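Local structure of MTH0777 (Methanothermobacter thermautotrophicus, 1KJN) at residues A[14-19]-A[42-47]; A[83-88]-A[109-114]; A[104-109]-A[129-134]; A[113-118]-A[135-140]. The protein is of unknown function but forms a two-chain assembly, each chain having an alpha/beta fold built on a parallel beta-sheet. One frame throughout, in Å; residues are numbered along the deposited sequence.

Contact 1. Residues A[14-19]-A[42-47]; sequences GCPESP and TANPAA
Asn44 carries CG in the crowded position between its backbone N and carbonyl carbon (chi1 77°), and a chi2 near zero (-2°) eclipses OD1 with CA, so the amide oxygen turns back onto the first turn of the helix that follows. There OD1 receives the N-H of Ala47 at 2.8 Å, approached nearly along the C=O axis: a classic N-cap. The amide so fixed meets Pro16 tip to tip, with Pro16 CD 3.8 Å from Asn44 OD1 and the ND2 branch beside CD. The proline CG leans further along the helix, 3.9 Å from Ala46 CB, while Pro16 CD lies 4.2 Å from Ala47 CB; Leu50 also meets this ring. The setting is the carboxyl end of a parallel beta-sheet, where the loop after strand 8-12 faces the junction of strand 38-43 with helix 45-54. An alanine in place of Asn44 would probably leave the Ala47 N-H without its cap and loosen the packing against Pro16. Polar contact between the backbones runs through a water, which takes the Asn44 N-H at 2.8 Å and gives a weak bond to Gly14 O at 3.1 Å. The side-chain amide of Gln21 also holds the loop, OE1 accepting from Gly14 N and NE2 donating to Cys15 O, and Ala46 packs on His140 of the second subunit.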
loop_
_atom_site.group_PDB
_atom_site.type_symbol
_atom_site.label_atom_id
_atom_site.label_comp_id
_atom_site.label_asym_id
_atom_site.label_seq_id
_atom_site.Cartn_x
_atom_site.Cartn_y
_atom_site.Cartn_z
ATOM N N GLY A 14 -8.809 0.071 -9.487
ATOM C CA GLY A 14 -8.253 0.199 -10.819
ATOM C C GLY A 14 -6.834 -0.341 -10.871
ATOM O O GLY A 14 -6.323 -0.845 -9.862
ATOM N N CYS A 15 -6.194 -0.256 -12.035
ATOM C CA CYS A 15 -4.829 -0.753 -12.158
ATOM C C CYS A 15 -3.980 0.005 -11.128
ATOM O O CYS A 15 -4.140 1.212 -10.930
ATOM C CB CYS A 15 -4.281 -0.558 -13.578
ATOM S SG CYS A 15 -3.515 1.054 -13.899
ATOM N N PRO A 16 -3.155 -0.726 -10.378
ATOM C CA PRO A 16 -2.297 -0.119 -9.359
ATOM C C PRO A 16 -1.032 0.498 -9.970
ATOM O O PRO A 16 -0.190 -0.212 -10.535
ATOM C CB PRO A 16 -1.964 -1.308 -8.463
ATOM C CG PRO A 16 -1.810 -2.431 -9.475
ATOM C CD PRO A 16 -2.952 -2.189 -10.458
ATOM N N GLU A 17 -0.947 1.823 -9.925
ATOM C CA GLU A 17 0.210 2.557 -10.424
ATOM C C GLU A 17 0.556 3.550 -9.307
ATOM O O GLU A 17 1.670 3.543 -8.767
ATOM C CB GLU A 17 -0.112 3.323 -11.718
ATOM C CG GLU A 17 -0.320 2.467 -12.985
ATOM C CD GLU A 17 -0.740 3.296 -14.219
ATOM O OE1 GLU A 17 -1.304 4.402 -14.050
ATOM O OE2 GLU A 17 -0.517 2.839 -15.365
ATOM N N SER A 18 -0.419 4.380 -8.943
ATOM C CA SER A 18 -0.229 5.377 -7.900
ATOM C C SER A 18 -0.149 4.686 -6.552
ATOM O O SER A 18 -1.016 3.899 -6.195
ATOM C CB SER A 18 -1.390 6.377 -7.864
ATOM O OG SER A 18 -1.752 6.792 -9.168
ATOM N N PRO A 19 0.917 4.960 -5.797
ATOM C CA PRO A 19 1.093 4.356 -4.480
ATOM C C PRO A 19 0.001 4.674 -3.464
ATOM O O PRO A 19 -0.074 4.003 -2.427
ATOM C CB PRO A 19 2.469 4.855 -4.041
ATOM C CG PRO A 19 2.713 6.073 -4.908
ATOM C CD PRO A 19 2.115 5.704 -6.219
ATOM N N THR A 42 -12.780 -6.004 -5.076
ATOM C CA THR A 42 -12.657 -6.671 -6.372
ATOM C C THR A 42 -11.734 -5.849 -7.266
ATOM O O THR A 42 -11.849 -4.625 -7.318
ATOM C CB THR A 42 -14.046 -6.881 -7.053
ATOM O OG1 THR A 42 -13.874 -7.603 -8.278
ATOM C CG2 THR A 42 -14.736 -5.538 -7.350
ATOM N N ALA A 43 -10.791 -6.524 -7.925
ATOM C CA ALA A 43 -9.818 -5.861 -8.783
ATOM C C ALA A 43 -8.995 -6.879 -9.584
ATOM O O ALA A 43 -9.267 -8.089 -9.529
ATOM C CB ALA A 43 -8.886 -5.009 -7.930
ATOM N N ASN A 44 -8.003 -6.374 -10.329
ATOM C CA ASN A 44 -7.135 -7.207 -11.159
ATOM C C ASN A 44 -6.130 -7.938 -10.269
ATOM O O ASN A 44 -5.930 -7.553 -9.126
ATOM C CB ASN A 44 -6.464 -6.380 -12.305
ATOM C CG ASN A 44 -5.264 -5.500 -11.840
ATOM O OD1 ASN A 44 -4.923 -5.441 -10.659
ATOM N ND2 ASN A 44 -4.617 -4.824 -12.806
ATOM N N PRO A 45 -5.486 -8.997 -10.785
ATOM C CA PRO A 45 -4.512 -9.760 -9.992
ATOM C C PRO A 45 -3.479 -8.943 -9.216
ATOM O O PRO A 45 -3.323 -9.129 -8.016
ATOM C CB PRO A 45 -3.864 -10.673 -11.036
ATOM C CG PRO A 45 -5.030 -10.971 -11.963
ATOM C CD PRO A 45 -5.616 -9.569 -12.143
ATOM N N ALA A 46 -2.785 -8.036 -9.888
ATOM C CA ALA A 46 -1.776 -7.225 -9.210
ATOM C C ALA A 46 -2.387 -6.481 -8.015
ATOM O O ALA A 46 -1.907 -6.591 -6.895
ATOM C CB ALA A 46 -1.152 -6.243 -10.193
ATOM N N ALA A 47 -3.484 -5.782 -8.262
ATOM C CA ALA A 47 -4.165 -5.029 -7.218
ATOM C C ALA A 47 -4.558 -5.900 -6.004
ATOM O O ALA A 47 -4.252 -5.535 -4.862
ATOM C CB ALA A 47 -5.393 -4.315 -7.809
HETATM O O HOH W 1 -7.621 -3.637 -10.478
#

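Contact 2. Residues A[83-88]-A[109-114]; sequences AGFVPN and IIFDRD
Segments 83-86 and 109-111 of two neighbouring parallel strands run 7° apart and make the dense half of this contact. Ile109 is gripped at both backbone ends: its N donates to Gly84 O at 2.8 Å, and its O takes Val86 N at 2.7 Å, the donor standing 28° above the carbonyl plane. Phe111 N makes only a weak hydrogen bond to Val86 O, at 3.3 Å. Phe85 and Ile109 run alongside each other on one face; Ile109 CD1 sits over the Phe85 ring, 4.2 Å from its centroid, in a CH-pi contact. Phe111, with CG in the crowded position between N and C (chi1 63°), crosses obliquely so that its CE1 meets the Phe85 ring edge at 4.0 Å from Phe85 CD2. Pro87 lies alongside Phe111, its CG only 3.4 Å from Phe111 CZ. An alanine at Phe111 would probably strip Pro87 and the Phe85 edge of this shared apolar neighbour. Val86 and Ile110 pair on the other face, where Ile110 packs on Leu121 and Ile125 of helix 115-128. Past the strand ends of this beta-alpha-beta unit the packing gives way to water: Asp112 OD2 closes an Asx turn onto Asp114 N, while one water donates to Pro87 O at 2.8 Å and to Asp112 OD1 at 3.2 Å. With both carboxylate oxygens accepting, Asp112 is probably ionised.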
loop_
_atom_site.group_PDB
_atom_site.type_symbol
_atom_site.label_atom_id
_atom_site.label_comp_id
_atom_site.label_asym_id
_atom_site.label_seq_id
_atom_site.Cartn_x
_atom_site.Cartn_y
_atom_site.Cartn_z
ATOM N N ALA A 83 -18.291 1.369 -3.935
ATOM C CA ALA A 83 -17.221 2.353 -3.984
ATOM C C ALA A 83 -16.211 1.938 -5.038
ATOM O O ALA A 83 -15.784 0.779 -5.095
ATOM C CB ALA A 83 -16.563 2.492 -2.630
ATOM N N GLY A 84 -15.881 2.879 -5.910
ATOM C CA GLY A 84 -14.930 2.627 -6.973
ATOM C C GLY A 84 -13.834 3.679 -7.088
ATOM O O GLY A 84 -14.118 4.881 -7.140
ATOM N N PHE A 85 -12.582 3.215 -7.068
ATOM C CA PHE A 85 -11.414 4.074 -7.219
ATOM C C PHE A 85 -11.231 4.232 -8.707
ATOM O O PHE A 85 -11.276 3.247 -9.452
ATOM C CB PHE A 85 -10.172 3.435 -6.575
ATOM C CG PHE A 85 -10.148 3.580 -5.093
ATOM C CD1 PHE A 85 -10.883 2.716 -4.289
ATOM C CD2 PHE A 85 -9.412 4.601 -4.499
ATOM C CE1 PHE A 85 -10.887 2.865 -2.911
ATOM C CE2 PHE A 85 -9.411 4.760 -3.123
ATOM C CZ PHE A 85 -10.148 3.891 -2.317
ATOM N N VAL A 86 -11.035 5.468 -9.146
ATOM C CA VAL A 86 -10.932 5.742 -10.574
ATOM C C VAL A 86 -9.711 6.559 -10.996
ATOM O O VAL A 86 -9.725 7.789 -10.953
ATOM C CB VAL A 86 -12.221 6.462 -11.051
ATOM C CG1 VAL A 86 -12.276 6.498 -12.567
ATOM C CG2 VAL A 86 -13.460 5.760 -10.492
ATOM N N PRO A 87 -8.605 5.877 -11.304
ATOM C CA PRO A 87 -7.361 6.532 -11.742
ATOM C C PRO A 87 -7.375 6.741 -13.259
ATOM O O PRO A 87 -6.492 7.408 -13.807
ATOM C CB PRO A 87 -6.268 5.506 -11.398
ATOM C CG PRO A 87 -6.932 4.493 -10.527
ATOM C CD PRO A 87 -8.368 4.472 -10.931
ATOM N N ASN A 88 -8.347 6.150 -13.951
ATOM C CA ASN A 88 -8.378 6.284 -15.406
ATOM C C ASN A 88 -9.661 5.781 -16.065
ATOM O O ASN A 88 -10.531 5.229 -15.399
ATOM C CB ASN A 88 -7.179 5.533 -16.005
ATOM C CG ASN A 88 -7.140 4.073 -15.584
ATOM O OD1 ASN A 88 -8.176 3.467 -15.299
ATOM N ND2 ASN A 88 -5.944 3.500 -15.547
ATOM N N ILE A 109 -14.130 7.616 -6.392
ATOM C CA ILE A 109 -12.971 8.293 -5.803
ATOM C C ILE A 109 -11.993 8.450 -6.978
ATOM O O ILE A 109 -11.350 7.489 -7.436
ATOM C CB ILE A 109 -12.383 7.468 -4.640
ATOM C CG1 ILE A 109 -13.380 7.467 -3.471
ATOM C CG2 ILE A 109 -11.019 8.028 -4.191
ATOM C CD1 ILE A 109 -13.036 6.535 -2.325
ATOM N N ILE A 110 -11.996 9.656 -7.527
ATOM C CA ILE A 110 -11.200 10.012 -8.687
ATOM C C ILE A 110 -9.900 10.705 -8.338
ATOM O O ILE A 110 -9.893 11.673 -7.584
ATOM C CB ILE A 110 -12.036 10.897 -9.626
ATOM C CG1 ILE A 110 -13.305 10.129 -10.028
ATOM C CG2 ILE A 110 -11.196 11.364 -10.821
ATOM C CD1 ILE A 110 -14.290 10.908 -10.882
ATOM N N PHE A 111 -8.803 10.222 -8.918
ATOM C CA PHE A 111 -7.507 10.805 -8.638
ATOM C C PHE A 111 -6.491 10.689 -9.755
ATOM O O PHE A 111 -6.436 9.697 -10.479
ATOM C CB PHE A 111 -6.926 10.219 -7.348
ATOM C CG PHE A 111 -6.656 8.744 -7.415
ATOM C CD1 PHE A 111 -7.704 7.824 -7.335
ATOM C CD2 PHE A 111 -5.359 8.272 -7.585
ATOM C CE1 PHE A 111 -7.465 6.449 -7.428
ATOM C CE2 PHE A 111 -5.105 6.905 -7.682
ATOM C CZ PHE A 111 -6.161 5.988 -7.603
ATOM N N ASP A 112 -5.682 11.735 -9.869
ATOM C CA ASP A 112 -4.606 11.846 -10.836
ATOM C C ASP A 112 -3.934 13.185 -10.496
ATOM O O ASP A 112 -4.569 14.065 -9.909
ATOM C CB ASP A 112 -5.164 11.865 -12.264
ATOM C CG ASP A 112 -4.077 11.736 -13.314
ATOM O OD1 ASP A 112 -3.836 10.612 -13.787
ATOM O OD2 ASP A 112 -3.460 12.757 -13.665
ATOM N N ARG A 113 -2.662 13.344 -10.833
ATOM C CA ARG A 113 -1.980 14.608 -10.539
ATOM C C ARG A 113 -2.341 15.714 -11.521
ATOM O O ARG A 113 -2.241 16.894 -11.206
ATOM C CB ARG A 113 -0.466 14.412 -10.484
ATOM C CG ARG A 113 -0.004 13.789 -9.178
ATOM C CD ARG A 113 -0.328 14.677 -7.975
ATOM N NE ARG A 113 0.510 15.873 -7.943
ATOM C CZ ARG A 113 0.477 16.800 -6.988
ATOM N NH1 ARG A 113 -0.362 16.692 -5.962
ATOM N NH2 ARG A 113 1.297 17.842 -7.059
ATOM N N ASP A 114 -2.785 15.321 -12.705
ATOM C CA ASP A 114 -3.160 16.273 -13.740
ATOM C C ASP A 114 -4.624 16.675 -13.540
ATOM O O ASP A 114 -5.522 15.831 -13.623
ATOM C CB ASP A 114 -2.962 15.612 -15.119
ATOM C CG ASP A 114 -3.135 16.586 -16.295
ATOM O OD1 ASP A 114 -3.976 17.506 -16.227
ATOM O OD2 ASP A 114 -2.430 16.408 -17.316
HETATM O O HOH W 2 -5.317 8.686 -15.942
#

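Contact 3. Residues A[104-109]-A[129-134]; sequences TETLAI and LDAEII
Strand 105-111 and strand 132-136, outermost in this chain, are the two parallel strands of a beta-alpha-beta unit linked by helix 115-128; segments 105-109 and 132-134 cross at 22°. On one face Leu107 leans across to the neighbouring strand. Its CG is anti to the backbone N (chi1 172°), and the next torsion (chi2 64°) brings CD1 3.2 Å from Glu132 O and 4.1 Å from Ile134 CG1. Ile109 lies one step along on this face, its CG1 4.2 Å from Ile134 CB, and Phe152 of helix 143-153 covers both Leu107 and Ile134. Glu132 starts toward the same face, but the bend at its chi2 leads the carboxylate away from the strand pair and leaves only the CB end against Leu107. On the opposite face Ala108 lies beside Ile133, and Thr106, whose CG2 is anti to the backbone N, meets Ala131 CB with that methyl at 3.9 Å. Leu95 and Ile125 of the flanking helices close over this side. Ala108 supplies the centre of the ladder in both directions, its N donating to Glu132 O at 2.9 Å and its O receiving Ile134 N, both nearly along the carbonyl axes; Glu132 N adds a bond to Thr106 O. Where the ladder opens out, a water continues it, accepting from Thr106 N at 2.8 Å and donating to Asp130 O at 2.9 Å.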
loop_
_atom_site.group_PDB
_atom_site.type_symbol
_atom_site.label_atom_id
_atom_site.label_comp_id
_atom_site.label_asym_id
_atom_site.label_seq_id
_atom_site.Cartn_x
_atom_site.Cartn_y
_atom_site.Cartn_z
ATOM N N THR A 104 -27.337 0.957 -6.534
ATOM C CA THR A 104 -27.360 1.329 -5.124
ATOM C C THR A 104 -26.561 2.602 -4.859
ATOM O O THR A 104 -26.136 3.275 -5.802
ATOM C CB THR A 104 -26.799 0.191 -4.272
ATOM O OG1 THR A 104 -27.054 0.452 -2.890
ATOM C CG2 THR A 104 -25.287 0.040 -4.499
ATOM N N GLU A 105 -26.395 2.955 -3.583
ATOM C CA GLU A 105 -25.622 4.146 -3.230
ATOM C C GLU A 105 -24.204 3.893 -3.727
ATOM O O GLU A 105 -23.577 2.904 -3.362
ATOM C CB GLU A 105 -25.635 4.398 -1.717
ATOM C CG GLU A 105 -24.920 5.685 -1.337
ATOM C CD GLU A 105 -25.071 6.055 0.135
ATOM O OE1 GLU A 105 -24.623 5.281 1.008
ATOM O OE2 GLU A 105 -25.621 7.139 0.415
ATOM N N THR A 106 -23.712 4.798 -4.561
ATOM C CA THR A 106 -22.404 4.636 -5.172
ATOM C C THR A 106 -21.441 5.805 -4.950
ATOM O O THR A 106 -21.849 6.968 -4.940
ATOM C CB THR A 106 -22.589 4.426 -6.686
ATOM O OG1 THR A 106 -23.477 3.316 -6.902
ATOM C CG2 THR A 106 -21.248 4.171 -7.372
ATOM N N LEU A 107 -20.152 5.482 -4.863
ATOM C CA LEU A 107 -19.124 6.481 -4.639
ATOM C C LEU A 107 -17.934 6.308 -5.555
ATOM O O LEU A 107 -17.355 5.220 -5.651
ATOM C CB LEU A 107 -18.647 6.441 -3.182
ATOM C CG LEU A 107 -17.433 7.321 -2.859
ATOM C CD1 LEU A 107 -17.778 8.792 -3.059
ATOM C CD2 LEU A 107 -16.935 7.065 -1.442
ATOM N N ALA A 108 -17.576 7.392 -6.235
ATOM C CA ALA A 108 -16.429 7.386 -7.125
ATOM C C ALA A 108 -15.332 8.191 -6.464
ATOM O O ALA A 108 -15.582 9.305 -6.006
ATOM C CB ALA A 108 -16.780 8.000 -8.430
ATOM N N ILE A 109 -14.130 7.616 -6.392
ATOM C CA ILE A 109 -12.971 8.293 -5.803
ATOM C C ILE A 109 -11.993 8.450 -6.978
ATOM O O ILE A 109 -11.350 7.489 -7.436
ATOM C CB ILE A 109 -12.383 7.468 -4.640
ATOM C CG1 ILE A 109 -13.380 7.467 -3.471
ATOM C CG2 ILE A 109 -11.019 8.028 -4.191
ATOM C CD1 ILE A 109 -13.036 6.535 -2.325
ATOM N N LEU A 129 -23.238 8.383 -14.486
ATOM C CA LEU A 129 -23.752 7.864 -13.229
ATOM C C LEU A 129 -24.426 8.813 -12.267
ATOM O O LEU A 129 -24.308 10.037 -12.357
ATOM C CB LEU A 129 -22.632 7.160 -12.457
ATOM C CG LEU A 129 -22.046 5.848 -12.962
ATOM C CD1 LEU A 129 -21.059 5.311 -11.923
ATOM C CD2 LEU A 129 -23.164 4.843 -13.191
ATOM N N ASP A 130 -25.102 8.185 -11.310
ATOM C CA ASP A 130 -25.805 8.836 -10.221
ATOM C C ASP A 130 -24.925 8.463 -9.021
ATOM O O ASP A 130 -25.265 7.566 -8.237
ATOM C CB ASP A 130 -27.204 8.215 -10.080
ATOM C CG ASP A 130 -27.997 8.791 -8.922
ATOM O OD1 ASP A 130 -28.988 8.149 -8.510
ATOM O OD2 ASP A 130 -27.649 9.883 -8.422
ATOM N N ALA A 131 -23.764 9.107 -8.915
ATOM C CA ALA A 131 -22.844 8.793 -7.833
ATOM C C ALA A 131 -22.233 10.000 -7.165
ATOM O O ALA A 131 -22.010 11.028 -7.800
ATOM C CB ALA A 131 -21.731 7.885 -8.345
ATOM N N GLU A 132 -21.935 9.844 -5.880
ATOM C CA GLU A 132 -21.296 10.890 -5.113
ATOM C C GLU A 132 -19.826 10.811 -5.555
ATOM O O GLU A 132 -19.285 9.716 -5.751
ATOM C CB GLU A 132 -21.431 10.593 -3.620
ATOM C CG GLU A 132 -21.601 11.834 -2.755
ATOM C CD GLU A 132 -23.022 12.370 -2.779
ATOM O OE1 GLU A 132 -23.953 11.625 -2.388
ATOM O OE2 GLU A 132 -23.207 13.536 -3.179
ATOM N N ILE A 133 -19.192 11.966 -5.724
ATOM C CA ILE A 133 -17.815 12.035 -6.194
ATOM C C ILE A 133 -16.792 12.694 -5.258
ATOM O O ILE A 133 -17.035 13.768 -4.690
ATOM C CB ILE A 133 -17.766 12.789 -7.546
ATOM C CG1 ILE A 133 -18.632 12.069 -8.583
ATOM C CG2 ILE A 133 -16.323 12.925 -8.038
ATOM C CD1 ILE A 133 -18.818 12.836 -9.877
ATOM N N ILE A 134 -15.654 12.026 -5.093
ATOM C CA ILE A 134 -14.533 12.555 -4.310
ATOM C C ILE A 134 -13.392 12.608 -5.306
ATOM O O ILE A 134 -13.037 11.583 -5.904
ATOM C CB ILE A 134 -14.115 11.634 -3.145
ATOM C CG1 ILE A 134 -15.119 11.740 -2.002
ATOM C CG2 ILE A 134 -12.731 12.050 -2.612
ATOM C CD1 ILE A 134 -14.838 10.776 -0.880
HETATM O O HOH W 3 -25.614 6.681 -5.458
#

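Contact 4. Residues A[113-118]-A[135-140]; sequences RDADVL and AARAHH
Arg113 makes the broadest touch here, and it does so largely with its aliphatic part. Its CG sits 3.4 Å from His139 CB, the two side chains crossing at about a right angle, while CD lies over the backbone of Ala138 and His139. NH1 then donates to Arg137 O at 3.0 Å; the bond is bent (134° at the hydrogen), with its donor well above the carbonyl plane. On the helix side, Leu118 sets CD1 against the end of the strand and the loop beyond it, 3.4 Å from Arg137 CG and 3.5 Å from Ala136 C, and Ala115 CB meets Arg137 CD at 3.9 Å. The Arg137 methylenes thus lie against Leu118 and Ala115 of the helix start and the Arg113 carbonyl. Arg113 NH1 and Arg137 NH1 are 5.2 Å apart, near enough for their like charges probably to repel.

What positions these groups lies one shell further out. Arg113 folds back at chi2 (-62°) and chi3 (-71°), which brings its guanidinium down onto Arg137 O. Asp114 OD1 caps helix 115-128, taking Asp116 N at 2.8 Å and, weakly, Val117 N, and so probably fixes the turn from which Ala115 and Leu118 project. His139 is steadied by a bond between its ND1 and ND1 of His140, in which either ring could be the donor, and it packs against Ser18 and Pro19. Leu145 of helix 143-153 backs Ala136 and Ala138. The helix start, following strand 105-111 and packing on the end of strand 132-136, belongs to a beta-alpha-beta unit of the alpha/beta fold.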
loop_
_atom_site.group_PDB
_atom_site.type_symbol
_atom_site.label_atom_id
_atom_site.label_comp_id
_atom_site.label_asym_id
_atom_site.label_seq_id
_atom_site.Cartn_x
_atom_site.Cartn_y
_atom_site.Cartn_z
ATOM N N ARG A 113 -2.662 13.344 -10.833
ATOM C CA ARG A 113 -1.980 14.608 -10.539
ATOM C C ARG A 113 -2.341 15.714 -11.521
ATOM O O ARG A 113 -2.241 16.894 -11.206
ATOM C CB ARG A 113 -0.466 14.412 -10.484
ATOM C CG ARG A 113 -0.004 13.789 -9.178
ATOM C CD ARG A 113 -0.328 14.677 -7.975
ATOM N NE ARG A 113 0.510 15.873 -7.943
ATOM C CZ ARG A 113 0.477 16.800 -6.988
ATOM N NH1 ARG A 113 -0.362 16.692 -5.962
ATOM N NH2 ARG A 113 1.297 17.842 -7.059
ATOM N N ASP A 114 -2.785 15.321 -12.705
ATOM C CA ASP A 114 -3.160 16.273 -13.740
ATOM C C ASP A 114 -4.624 16.675 -13.540
ATOM O O ASP A 114 -5.522 15.831 -13.623
ATOM C CB ASP A 114 -2.962 15.612 -15.119
ATOM C CG ASP A 114 -3.135 16.586 -16.295
ATOM O OD1 ASP A 114 -3.976 17.506 -16.227
ATOM O OD2 ASP A 114 -2.430 16.408 -17.316
ATOM N N ALA A 115 -4.853 17.964 -13.280
ATOM C CA ALA A 115 -6.207 18.499 -13.092
ATOM C C ALA A 115 -7.114 18.273 -14.312
ATOM O O ALA A 115 -8.308 18.032 -14.160
ATOM C CB ALA A 115 -6.145 19.985 -12.759
ATOM N N ASP A 116 -6.547 18.346 -15.516
ATOM C CA ASP A 116 -7.310 18.139 -16.746
ATOM C C ASP A 116 -7.837 16.717 -16.818
ATOM O O ASP A 116 -9.002 16.496 -17.132
ATOM C CB ASP A 116 -6.459 18.430 -17.994
ATOM C CG ASP A 116 -6.058 19.895 -18.108
ATOM O OD1 ASP A 116 -6.856 20.770 -17.697
ATOM O OD2 ASP A 116 -4.943 20.169 -18.613
ATOM N N VAL A 117 -6.963 15.758 -16.526
ATOM C CA VAL A 117 -7.341 14.357 -16.544
ATOM C C VAL A 117 -8.451 14.138 -15.517
ATOM O O VAL A 117 -9.426 13.446 -15.802
ATOM C CB VAL A 117 -6.136 13.437 -16.233
ATOM C CG1 VAL A 117 -6.583 11.984 -16.156
ATOM C CG2 VAL A 117 -5.052 13.612 -17.292
ATOM N N LEU A 118 -8.328 14.766 -14.347
ATOM C CA LEU A 118 -9.357 14.619 -13.322
ATOM C C LEU A 118 -10.673 15.135 -13.851
ATOM O O LEU A 118 -11.713 14.513 -13.640
ATOM C CB LEU A 118 -9.016 15.409 -12.060
ATOM C CG LEU A 118 -7.809 14.919 -11.287
ATOM C CD1 LEU A 118 -7.741 15.605 -9.953
ATOM C CD2 LEU A 118 -7.955 13.448 -11.094
ATOM N N ALA A 135 -12.847 13.794 -5.532
ATOM C CA ALA A 135 -11.750 13.927 -6.476
ATOM C C ALA A 135 -10.588 14.732 -5.910
ATOM O O ALA A 135 -10.784 15.663 -5.121
ATOM C CB ALA A 135 -12.249 14.544 -7.769
ATOM N N ALA A 136 -9.372 14.350 -6.289
ATOM C CA ALA A 136 -8.171 15.048 -5.826
ATOM C C ALA A 136 -6.932 14.739 -6.667
ATOM O O ALA A 136 -6.777 13.638 -7.214
ATOM C CB ALA A 136 -7.904 14.730 -4.361
ATOM N N ARG A 137 -6.068 15.738 -6.783
ATOM C CA ARG A 137 -4.816 15.622 -7.515
ATOM C C ARG A 137 -3.814 14.981 -6.550
ATOM O O ARG A 137 -3.135 15.671 -5.787
ATOM C CB ARG A 137 -4.324 17.013 -7.950
ATOM C CG ARG A 137 -5.192 17.696 -9.012
ATOM C CD ARG A 137 -4.876 19.200 -9.175
ATOM N NE ARG A 137 -5.370 19.988 -8.044
ATOM C CZ ARG A 137 -4.609 20.709 -7.223
ATOM N NH1 ARG A 137 -3.290 20.767 -7.394
ATOM N NH2 ARG A 137 -5.170 21.344 -6.200
ATOM N N ALA A 138 -3.738 13.657 -6.560
ATOM C CA ALA A 138 -2.826 12.965 -5.661
ATOM C C ALA A 138 -2.165 11.762 -6.309
ATOM O O ALA A 138 -2.816 10.977 -7.009
ATOM C CB ALA A 138 -3.572 12.522 -4.381
ATOM N N HIS A 139 -0.879 11.596 -6.025
ATOM C CA HIS A 139 -0.131 10.468 -6.541
ATOM C C HIS A 139 0.513 9.670 -5.406
ATOM O O HIS A 139 0.255 8.477 -5.265
ATOM C CB HIS A 139 0.941 10.930 -7.511
ATOM C CG HIS A 139 1.769 9.814 -8.056
ATOM N ND1 HIS A 139 3.006 9.478 -7.532
ATOM C CD2 HIS A 139 1.539 8.937 -9.062
ATOM C CE1 HIS A 139 3.492 8.446 -8.192
ATOM N NE2 HIS A 139 2.621 8.094 -9.128
ATOM N N HIS A 140 1.361 10.318 -4.613
ATOM C CA HIS A 140 2.024 9.633 -3.511
ATOM C C HIS A 140 1.576 10.034 -2.112
ATOM O O HIS A 140 1.708 9.248 -1.191
ATOM C CB HIS A 140 3.553 9.703 -3.644
ATOM C CG HIS A 140 4.059 11.024 -4.120
ATOM N ND1 HIS A 140 3.921 11.447 -5.427
ATOM C CD2 HIS A 140 4.688 12.031 -3.467
ATOM C CE1 HIS A 140 4.436 12.655 -5.556
ATOM N NE2 HIS A 140 4.911 13.033 -4.378
#

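Overall arrangement
From the N terminus, contact 1 closes first, bringing the loop after strand 8-12 onto the strand 38-43 to helix 45-54 junction, and it is complete before contact 2 opens. The other three interlock. Contact 2 spans helix 89-102 to pair strands 81-86 and 105-111; contact 3 crosses it, sharing Ile109, and extends the sheet to strand 132-136. Contact 4 begins on Arg113 and Asp114, where contact 2 ends, and crosses contact 3. Sheet bonds probably join 2 to 3 and 2 to 4. The chain's turns also meet in space: Ser18 packs on Phe111, and Pro19 on His139, tying contact 1 to contacts 2 and 4.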